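Local coordinates for UPF0201 protein MJ1564 (Methanocaldococcus jannaschii DSM 2661, PDB 2PZZ) that is of unknown function, belonging to an archaeal family that resembles RNA-binding proteins in structure but is thought unlikely to bind RNA, at residues L58-E72 / I116-K128. Numbering follows the deposited sequence.
Sequences LRSQSILDAARMVLE and IMKIIKDIAPRTK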
loop_
_atom_site.group_PDB
_atom_site.type_symbol
_atom_site.label_atom_id
_atom_site.label_comp_id
_atom_site.label_asym_id
_atom_site.label_seq_id
_atom_site.Cartn_x
_atom_site.Cartn_y
_atom_site.Cartn_z
ATOM N N LEU A 58 14.753 -5.979 15.455
ATOM C CA LEU A 58 15.557 -6.863 14.611
ATOM C C LEU A 58 16.031 -8.056 15.466
ATOM O O LEU A 58 16.032 -9.194 15.012
ATOM C CB LEU A 58 16.769 -6.118 14.027
ATOM C CG LEU A 58 16.519 -4.860 13.165
ATOM C CD1 LEU A 58 17.841 -4.240 12.769
ATOM C CD2 LEU A 58 15.721 -5.212 11.936
ATOM N N ARG A 59 16.428 -7.797 16.706
ATOM C CA ARG A 59 16.884 -8.879 17.580
ATOM C C ARG A 59 15.693 -9.759 17.958
ATOM O O ARG A 59 15.743 -10.977 17.781
ATOM C CB ARG A 59 17.579 -8.288 18.816
ATOM C CG ARG A 59 18.922 -7.651 18.444
ATOM C CD ARG A 59 19.411 -6.627 19.447
ATOM N NE ARG A 59 20.717 -6.105 19.047
ATOM C CZ ARG A 59 20.931 -5.344 17.974
ATOM N NH1 ARG A 59 19.921 -4.999 17.178
ATOM N NH2 ARG A 59 22.157 -4.931 17.694
ATOM N N SER A 60 14.615 -9.134 18.433
ATOM C CA SER A 60 13.393 -9.860 18.804
ATOM C C SER A 60 12.859 -10.779 17.704
ATOM O O SER A 60 12.513 -11.932 17.960
ATOM C CB SER A 60 12.284 -8.876 19.175
ATOM O OG SER A 60 12.580 -8.203 20.377
ATOM N N GLN A 61 12.765 -10.263 16.483
ATOM C CA GLN A 61 12.250 -11.051 15.368
ATOM C C GLN A 61 13.332 -11.967 14.832
ATOM O O GLN A 61 13.092 -12.797 13.948
ATOM C CB GLN A 61 11.764 -10.128 14.247
ATOM C CG GLN A 61 10.795 -9.053 14.684
ATOM C CD GLN A 61 10.357 -8.177 13.523
ATOM O OE1 GLN A 61 9.748 -7.124 13.711
ATOM N NE2 GLN A 61 10.668 -8.614 12.311
ATOM N N SER A 62 14.538 -11.797 15.358
ATOM C CA SER A 62 15.662 -12.609 14.929
ATOM C C SER A 62 15.898 -12.504 13.412
ATOM O O SER A 62 16.063 -13.521 12.731
ATOM C CB SER A 62 15.421 -14.076 15.331
ATOM O OG SER A 62 16.496 -14.914 14.940
ATOM N N ILE A 63 15.918 -11.277 12.885
ATOM C CA ILE A 63 16.155 -11.070 11.453
ATOM C C ILE A 63 17.372 -10.176 11.199
ATOM O O ILE A 63 17.407 -9.392 10.242
ATOM C CB ILE A 63 14.926 -10.447 10.744
ATOM C CG1 ILE A 63 14.556 -9.121 11.412
ATOM C CG2 ILE A 63 13.743 -11.437 10.759
ATOM C CD1 ILE A 63 13.361 -8.447 10.794
ATOM N N LEU A 64 18.369 -10.299 12.067
ATOM C CA LEU A 64 19.597 -9.523 11.944
ATOM C C LEU A 64 20.307 -9.766 10.609
ATOM O O LEU A 64 20.828 -8.835 9.986
ATOM C CB LEU A 64 20.542 -9.883 13.087
ATOM C CG LEU A 64 20.125 -9.402 14.478
ATOM C CD1 LEU A 64 21.140 -9.864 15.508
ATOM C CD2 LEU A 64 20.039 -7.891 14.483
ATOM N N ASP A 65 20.321 -11.023 10.178
ATOM C CA ASP A 65 20.986 -11.403 8.941
ATOM C C ASP A 65 20.395 -10.697 7.740
ATOM O O ASP A 65 21.123 -10.295 6.828
ATOM C CB ASP A 65 20.904 -12.918 8.750
ATOM C CG ASP A 65 19.609 -13.503 9.294
ATOM O OD1 ASP A 65 19.364 -13.382 10.521
ATOM O OD2 ASP A 65 18.836 -14.083 8.502
ATOM N N ALA A 66 19.073 -10.544 7.739
ATOM C CA ALA A 66 18.395 -9.885 6.635
ATOM C C ALA A 66 18.669 -8.385 6.686
ATOM O O ALA A 66 18.977 -7.767 5.673
ATOM C CB ALA A 66 16.892 -10.152 6.705
ATOM N N ALA A 67 18.551 -7.806 7.876
ATOM C CA ALA A 67 18.776 -6.379 8.050
ATOM C C ALA A 67 20.185 -5.979 7.618
ATOM O O ALA A 67 20.359 -4.984 6.923
ATOM C CB ALA A 67 18.531 -5.982 9.502
ATOM N N ARG A 68 21.180 -6.763 8.016
ATOM C CA ARG A 68 22.564 -6.467 7.657
ATOM C C ARG A 68 22.742 -6.404 6.145
ATOM O O ARG A 68 23.378 -5.495 5.621
ATOM C CB ARG A 68 23.495 -7.527 8.245
ATOM C CG ARG A 68 24.979 -7.303 7.944
ATOM C CD ARG A 68 25.460 -5.880 8.293
ATOM N NE ARG A 68 26.914 -5.846 8.253
ATOM C CZ ARG A 68 27.689 -6.275 9.240
ATOM N NH1 ARG A 68 27.142 -6.743 10.357
ATOM N NH2 ARG A 68 29.004 -6.312 9.084
HETATM N N MSE A 69 22.160 -7.372 5.445
HETATM C CA MSE A 69 22.266 -7.417 4.000
HETATM C C MSE A 69 21.587 -6.201 3.376
HETATM O O MSE A 69 22.143 -5.562 2.480
HETATM C CB MSE A 69 21.625 -8.696 3.457
HETATM C CG MSE A 69 21.837 -8.898 1.961
HETATM SE SE MSE A 69 20.632 -10.201 1.180
HETATM C CE MSE A 69 19.284 -8.943 0.574
ATOM N N VAL A 70 20.383 -5.878 3.844
ATOM C CA VAL A 70 19.658 -4.734 3.296
ATOM C C VAL A 70 20.370 -3.400 3.549
ATOM O O VAL A 70 20.426 -2.541 2.672
ATOM C CB VAL A 70 18.223 -4.660 3.864
ATOM C CG1 VAL A 70 17.536 -3.391 3.385
ATOM C CG2 VAL A 70 17.418 -5.900 3.418
ATOM N N LEU A 71 20.913 -3.229 4.748
ATOM C CA LEU A 71 21.616 -1.994 5.081
ATOM C C LEU A 71 22.899 -1.816 4.257
ATOM O O LEU A 71 23.207 -0.709 3.817
ATOM C CB LEU A 71 21.936 -1.954 6.579
ATOM C CG LEU A 71 20.691 -2.024 7.475
ATOM C CD1 LEU A 71 21.069 -1.887 8.950
ATOM C CD2 LEU A 71 19.725 -0.923 7.067
ATOM N N GLU A 72 23.649 -2.890 4.048
ATOM C CA GLU A 72 24.874 -2.765 3.264
ATOM C C GLU A 72 24.547 -2.479 1.809
ATOM O O GLU A 72 25.218 -1.676 1.157
ATOM C CB GLU A 72 25.716 -4.028 3.373
ATOM C CG GLU A 72 26.336 -4.208 4.728
ATOM C CD GLU A 72 27.329 -5.335 4.739
ATOM O OE1 GLU A 72 27.654 -5.830 3.636
ATOM O OE2 GLU A 72 27.790 -5.723 5.834
ATOM N N ILE A 116 29.671 5.182 8.910
ATOM C CA ILE A 116 28.418 4.540 8.520
ATOM C C ILE A 116 28.437 3.012 8.654
ATOM O O ILE A 116 27.429 2.412 9.022
ATOM C CB ILE A 116 28.008 4.955 7.074
ATOM C CG1 ILE A 116 26.479 4.966 6.953
ATOM C CG2 ILE A 116 28.645 4.023 6.036
ATOM C CD1 ILE A 116 25.837 3.622 6.990
HETATM N N MSE A 117 29.581 2.388 8.383
HETATM C CA MSE A 117 29.681 0.936 8.497
HETATM C C MSE A 117 29.611 0.487 9.949
HETATM O O MSE A 117 29.134 -0.609 10.234
HETATM C CB MSE A 117 30.979 0.416 7.866
HETATM C CG MSE A 117 30.762 -0.450 6.628
HETATM SE SE MSE A 117 29.701 -2.058 6.951
HETATM C CE MSE A 117 31.140 -3.326 7.181
ATOM N N LYS A 118 30.094 1.323 10.867
ATOM C CA LYS A 118 30.048 0.978 12.282
ATOM C C LYS A 118 28.617 1.094 12.772
ATOM O O LYS A 118 28.195 0.349 13.656
ATOM C CB LYS A 118 30.960 1.890 13.106
ATOM C CG LYS A 118 32.418 1.439 13.119
ATOM C CD LYS A 118 33.255 2.264 14.088
ATOM C CE LYS A 118 34.688 1.750 14.154
ATOM N NZ LYS A 118 35.476 2.429 15.224
ATOM N N ILE A 119 27.876 2.037 12.194
ATOM C CA ILE A 119 26.476 2.245 12.552
ATOM C C ILE A 119 25.727 0.963 12.197
ATOM O O ILE A 119 24.924 0.446 12.987
ATOM C CB ILE A 119 25.853 3.405 11.729
ATOM C CG1 ILE A 119 26.511 4.736 12.105
ATOM C CG2 ILE A 119 24.338 3.455 11.942
ATOM C CD1 ILE A 119 26.174 5.201 13.482
ATOM N N ILE A 120 26.014 0.453 11.000
ATOM C CA ILE A 120 25.364 -0.751 10.504
ATOM C C ILE A 120 25.707 -2.001 11.298
ATOM O O ILE A 120 24.834 -2.825 11.554
ATOM C CB ILE A 120 25.696 -0.976 9.013
ATOM C CG1 ILE A 120 25.078 0.152 8.181
ATOM C CG2 ILE A 120 25.158 -2.328 8.555
ATOM C CD1 ILE A 120 25.336 0.039 6.687
ATOM N N LYS A 121 26.973 -2.149 11.674
ATOM C CA LYS A 121 27.394 -3.308 12.457
ATOM C C LYS A 121 26.724 -3.255 13.822
ATOM O O LYS A 121 26.367 -4.275 14.403
ATOM C CB LYS A 121 28.922 -3.313 12.629
ATOM C CG LYS A 121 29.679 -3.761 11.380
ATOM C CD LYS A 121 31.195 -3.609 11.536
ATOM C CE LYS A 121 31.928 -4.125 10.289
ATOM N NZ LYS A 121 33.378 -3.730 10.210
ATOM N N ASP A 122 26.555 -2.040 14.317
ATOM C CA ASP A 122 25.939 -1.794 15.607
ATOM C C ASP A 122 24.440 -2.100 15.576
ATOM O O ASP A 122 23.887 -2.644 16.536
ATOM C CB ASP A 122 26.178 -0.333 15.986
ATOM C CG ASP A 122 25.659 0.007 17.356
ATOM O OD1 ASP A 122 24.431 0.146 17.508
ATOM O OD2 ASP A 122 26.483 0.132 18.286
ATOM N N ILE A 123 23.789 -1.753 14.466
ATOM C CA ILE A 123 22.358 -1.984 14.317
ATOM C C ILE A 123 22.036 -3.444 14.018
ATOM O O ILE A 123 21.192 -4.048 14.686
ATOM C CB ILE A 123 21.768 -1.104 13.195
ATOM C CG1 ILE A 123 21.871 0.371 13.599
ATOM C CG2 ILE A 123 20.301 -1.473 12.940
ATOM C CD1 ILE A 123 21.353 1.353 12.534
ATOM N N ALA A 124 22.708 -3.997 13.012
ATOM C CA ALA A 124 22.507 -5.377 12.594
ATOM C C ALA A 124 23.841 -6.123 12.562
ATOM O O ALA A 124 24.465 -6.265 11.506
ATOM C CB ALA A 124 21.839 -5.416 11.210
ATOM N N PRO A 125 24.295 -6.607 13.731
ATOM C CA PRO A 125 25.550 -7.347 13.884
ATOM C C PRO A 125 25.461 -8.739 13.273
ATOM O O PRO A 125 24.396 -9.370 13.302
ATOM C CB PRO A 125 25.718 -7.442 15.403
ATOM C CG PRO A 125 24.861 -6.345 15.936
ATOM C CD PRO A 125 23.674 -6.379 15.045
ATOM N N ARG A 126 26.580 -9.223 12.739
ATOM C CA ARG A 126 26.616 -10.560 12.169
ATOM C C ARG A 126 26.282 -11.560 13.271
ATOM O O ARG A 126 26.267 -11.201 14.453
ATOM C CB ARG A 126 28.008 -10.871 11.610
ATOM C CG ARG A 126 28.395 -10.012 10.424
ATOM C CD ARG A 126 29.611 -10.564 9.704
ATOM N NE ARG A 126 29.838 -9.874 8.434
ATOM C CZ ARG A 126 28.919 -9.735 7.479
ATOM N NH1 ARG A 126 27.701 -10.237 7.639
ATOM N NH2 ARG A 126 29.216 -9.083 6.363
ATOM N N THR A 127 25.997 -12.802 12.885
ATOM C CA THR A 127 25.686 -13.850 13.856
ATOM C C THR A 127 26.200 -15.212 13.393
ATOM O O THR A 127 26.587 -15.393 12.234
ATOM C CB THR A 127 24.160 -13.992 14.120
ATOM O OG1 THR A 127 23.504 -14.462 12.936
ATOM C CG2 THR A 127 23.556 -12.661 14.537
ATOM N N LYS A 128 26.209 -16.159 14.325
ATOM C CA LYS A 128 26.637 -17.528 14.081
ATOM C C LYS A 128 25.714 -18.384 14.930
ATOM O O LYS A 128 26.017 -18.683 16.084
ATOM C CB LYS A 128 28.086 -17.745 14.528
ATOM C CG LYS A 128 29.118 -16.911 13.783
ATOM C CD LYS A 128 30.537 -17.243 14.242
ATOM C CE LYS A 128 31.574 -16.409 13.499
ATOM N NZ LYS A 128 32.972 -16.773 13.871
#
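Arg68 reaches just past the C-terminal end of helix 116-123, where its NH1 donates to Ala124 O (3.0 Å) on an in-plane lone pair. CG anti to the backbone N (chi1 -179°) and a bend at chi2 lay the guanidinium between Lys121 CG on one face and the guanidinium of Arg126 on the other. The two arginine planes stack 21° apart, their like charges probably eased by Glu72 in a salt-bridge network: its OE2 takes a salt-bridging hydrogen bond from Arg68 NE (2.6 Å) and stands in a long, purely electrostatic salt bridge with Arg126. A leucine in place of Arg68 would probably leave Ala124 O without this donor, Arg126 without its stacking partner and Glu72 without its close salt-bridge mate. Helices 64-72 and 116-123 run nearly antiparallel (164°), axes 9.8 Å apart at closest approach, against strands 79-84 and 104-109 of the five-stranded antiparallel sheet. Ala124 CB fits against Ala67 CB (3.8 Å), while Ile120 CG2 touches Leu71 CB and Arg68 CD. Arg59 NH1, from the preceding helix, bonds Ile123 O (3.0 Å) and Lys55 O, with weak NH2 bonds to Asp122 O and Ile123 O; Lys55 NZ pairs with Asp122. Behind, Phe82 backs Leu71 and Ile108 backs Ile123.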